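Local coordinates for protein succinate-semialdehyde dehydrogenase (Synechococcus sp., PDB 4ITA) that probably oxidises succinic semialdehyde to succinate using a nicotinamide cofactor, as a member of the aldehyde dehydrogenase family, at residues Arg42-Phe46 and Ser47-Gln51. Residues are numbered along the deposited sequence; the frame is centred on the assembly and turned at random.
With EDO (1,2-ethanediol), chain S.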
loop_
_atom_site.group_PDB
_atom_site.type_symbol
_atom_site.label_atom_id
_atom_site.label_comp_id
_atom_site.label_asym_id
_atom_site.label_seq_id
_atom_site.Cartn_x
_atom_site.Cartn_y
_atom_site.Cartn_z
ATOM N N ARG A 42 8.498 19.456 -8.330
ATOM C CA ARG A 42 9.317 18.578 -7.503
ATOM C C ARG A 42 10.603 19.289 -7.064
ATOM O O ARG A 42 11.239 18.870 -6.099
ATOM C CB ARG A 42 9.625 17.264 -8.244
ATOM C CG ARG A 42 10.688 17.417 -9.337
ATOM C CD ARG A 42 10.693 16.302 -10.383
ATOM N NE ARG A 42 10.930 14.970 -9.841
ATOM C CZ ARG A 42 11.222 13.909 -10.589
ATOM N NH1 ARG A 42 11.337 14.041 -11.907
ATOM N NH2 ARG A 42 11.407 12.722 -10.024
ATOM N N ARG A 43 10.975 20.361 -7.756
ATOM C CA ARG A 43 12.185 21.120 -7.432
ATOM C C ARG A 43 11.924 22.317 -6.524
ATOM O O ARG A 43 12.870 22.983 -6.097
ATOM C CB ARG A 43 12.882 21.597 -8.711
ATOM C CG ARG A 43 13.437 20.465 -9.569
ATOM C CD ARG A 43 13.926 20.949 -10.932
ATOM N NE ARG A 43 15.136 21.765 -10.848
ATOM C CZ ARG A 43 16.367 21.275 -10.720
ATOM N NH1 ARG A 43 16.562 19.964 -10.644
ATOM N NH2 ARG A 43 17.406 22.098 -10.657
ATOM N N THR A 44 10.657 22.609 -6.227
ATOM C CA THR A 44 10.344 23.717 -5.323
ATOM C C THR A 44 10.794 23.418 -3.905
ATOM O O THR A 44 10.898 22.264 -3.497
ATOM C CB THR A 44 8.841 24.069 -5.283
ATOM O OG1 THR A 44 8.072 22.926 -4.866
ATOM C CG2 THR A 44 8.361 24.566 -6.640
ATOM N N SER A 45 11.068 24.471 -3.148
ATOM C CA SER A 45 11.439 24.297 -1.755
ATOM C C SER A 45 10.202 24.093 -0.899
ATOM O O SER A 45 9.085 24.488 -1.270
ATOM C CB SER A 45 12.193 25.526 -1.256
ATOM O OG SER A 45 11.325 26.644 -1.233
ATOM N N PHE A 46 10.399 23.472 0.256
ATOM C CA PHE A 46 9.336 23.387 1.237
ATOM C C PHE A 46 8.790 24.759 1.621
ATOM O O PHE A 46 7.605 24.885 1.896
ATOM C CB PHE A 46 9.802 22.619 2.475
ATOM C CG PHE A 46 9.854 21.136 2.272
ATOM C CD1 PHE A 46 8.685 20.412 2.061
ATOM C CD2 PHE A 46 11.069 20.457 2.274
ATOM C CE1 PHE A 46 8.726 19.037 1.874
ATOM C CE2 PHE A 46 11.119 19.079 2.087
ATOM C CZ PHE A 46 9.948 18.366 1.882
ATOM N N SER A 47 9.639 25.787 1.638
ATOM C CA SER A 47 9.167 27.126 1.989
ATOM C C SER A 47 8.099 27.624 1.021
ATOM O O SER A 47 7.095 28.199 1.441
ATOM C CB SER A 47 10.322 28.121 2.058
ATOM O OG SER A 47 11.042 28.130 0.843
ATOM N N GLN A 48 8.297 27.391 -0.273
ATOM C CA GLN A 48 7.288 27.768 -1.266
ATOM C C GLN A 48 6.004 26.962 -1.084
ATOM O O GLN A 48 4.910 27.526 -1.064
ATOM C CB GLN A 48 7.818 27.592 -2.694
ATOM C CG GLN A 48 8.786 28.672 -3.133
ATOM C CD GLN A 48 10.086 28.117 -3.707
ATOM O OE1 GLN A 48 10.097 27.115 -4.432
ATOM N NE2 GLN A 48 11.195 28.772 -3.375
ATOM N N ARG A 49 6.136 25.645 -0.931
ATOM C CA ARG A 49 4.958 24.790 -0.787
ATOM C C ARG A 49 4.182 25.177 0.458
ATOM O O ARG A 49 2.958 25.237 0.442
ATOM C CB ARG A 49 5.362 23.321 -0.710
ATOM C CG ARG A 49 6.156 22.842 -1.909
ATOM C CD ARG A 49 6.609 21.416 -1.703
ATOM N NE ARG A 49 7.672 21.083 -2.638
ATOM C CZ ARG A 49 8.393 19.974 -2.580
ATOM N NH1 ARG A 49 8.160 19.069 -1.642
ATOM N NH2 ARG A 49 9.350 19.778 -3.472
ATOM N N ARG A 50 4.913 25.458 1.535
ATOM C CA ARG A 50 4.320 25.870 2.799
ATOM C C ARG A 50 3.572 27.190 2.674
ATOM O O ARG A 50 2.476 27.344 3.208
ATOM C CB ARG A 50 5.423 25.996 3.852
ATOM C CG ARG A 50 4.944 26.437 5.214
ATOM C CD ARG A 50 6.089 26.495 6.221
ATOM N NE ARG A 50 6.748 25.196 6.371
ATOM C CZ ARG A 50 7.981 24.921 5.945
ATOM N NH1 ARG A 50 8.481 23.708 6.118
ATOM N NH2 ARG A 50 8.713 25.858 5.351
ATOM N N GLN A 51 4.167 28.143 1.967
ATOM C CA GLN A 51 3.509 29.425 1.723
ATOM C C GLN A 51 2.181 29.235 0.994
ATOM O O GLN A 51 1.148 29.783 1.391
ATOM C CB GLN A 51 4.417 30.331 0.894
ATOM C CG GLN A 51 3.733 31.618 0.485
ATOM C CD GLN A 51 4.446 32.336 -0.646
ATOM O OE1 GLN A 51 5.534 31.935 -1.079
ATOM N NE2 GLN A 51 3.838 33.413 -1.132
HETATM C C1 EDO S . 10.520 17.066 -3.918
HETATM O O1 EDO S . 11.575 16.478 -4.699
HETATM C C2 EDO S . 10.795 17.036 -2.417
HETATM O O2 EDO S . 9.615 16.682 -1.675
#
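Arg49 CZ lies over the face of the Phe46 ring, 4.9 Å from its centroid. This is a cation-pi contact, but not a flat stack: the two planes are 62° apart. The guanidinium edges carry the polar contacts. Arg49 NE donates to Thr44 OG1 at 2.9 Å, almost straight (174°) and in the guanidinium plane. Thr44 OG1 sits between its backbone N and carbonyl carbon (chi1 59°), where it meets the arginine and also bonds to Tyr41 O. Arg49 NH1 donates to Met148 O on helix 137-149, and at 2.8 Å to O2 of an ethanediol, probably from the crystallisation liquor, whose O1 bonds weakly to Arg42 O. A leucine in place of Arg49 has no charge or N-H on its side chain, and would probably leave Thr44 OG1 and Met148 O without this donor and the Phe46 ring without its cation. Phe46 O lies over one face of the Arg50 guanidinium, 3.7 Å from its plane and away from the middle of the group. Arg50 NE hydrogen-bonds to Ala97 O, and Arg50 NH1 forms a salt bridge with Glu101 OE1.

The contact is the N-terminal start of helix 46-62, just after the turn from helix 24-41. Ser45 is the N-cap. Gln48 folds back at chi2, and its OE1 accepts from Ser45 N at 3.1 Å, with the donor well above the carbonyl plane. This is the side-chain-to-N-cap half of a capping box. Ser45 OG and Ser47 OG share a hydrogen bond of 2.6 Å. The first helical backbone bonds run from Arg49 N to Ser45 O and from Arg50 N to Phe46 O.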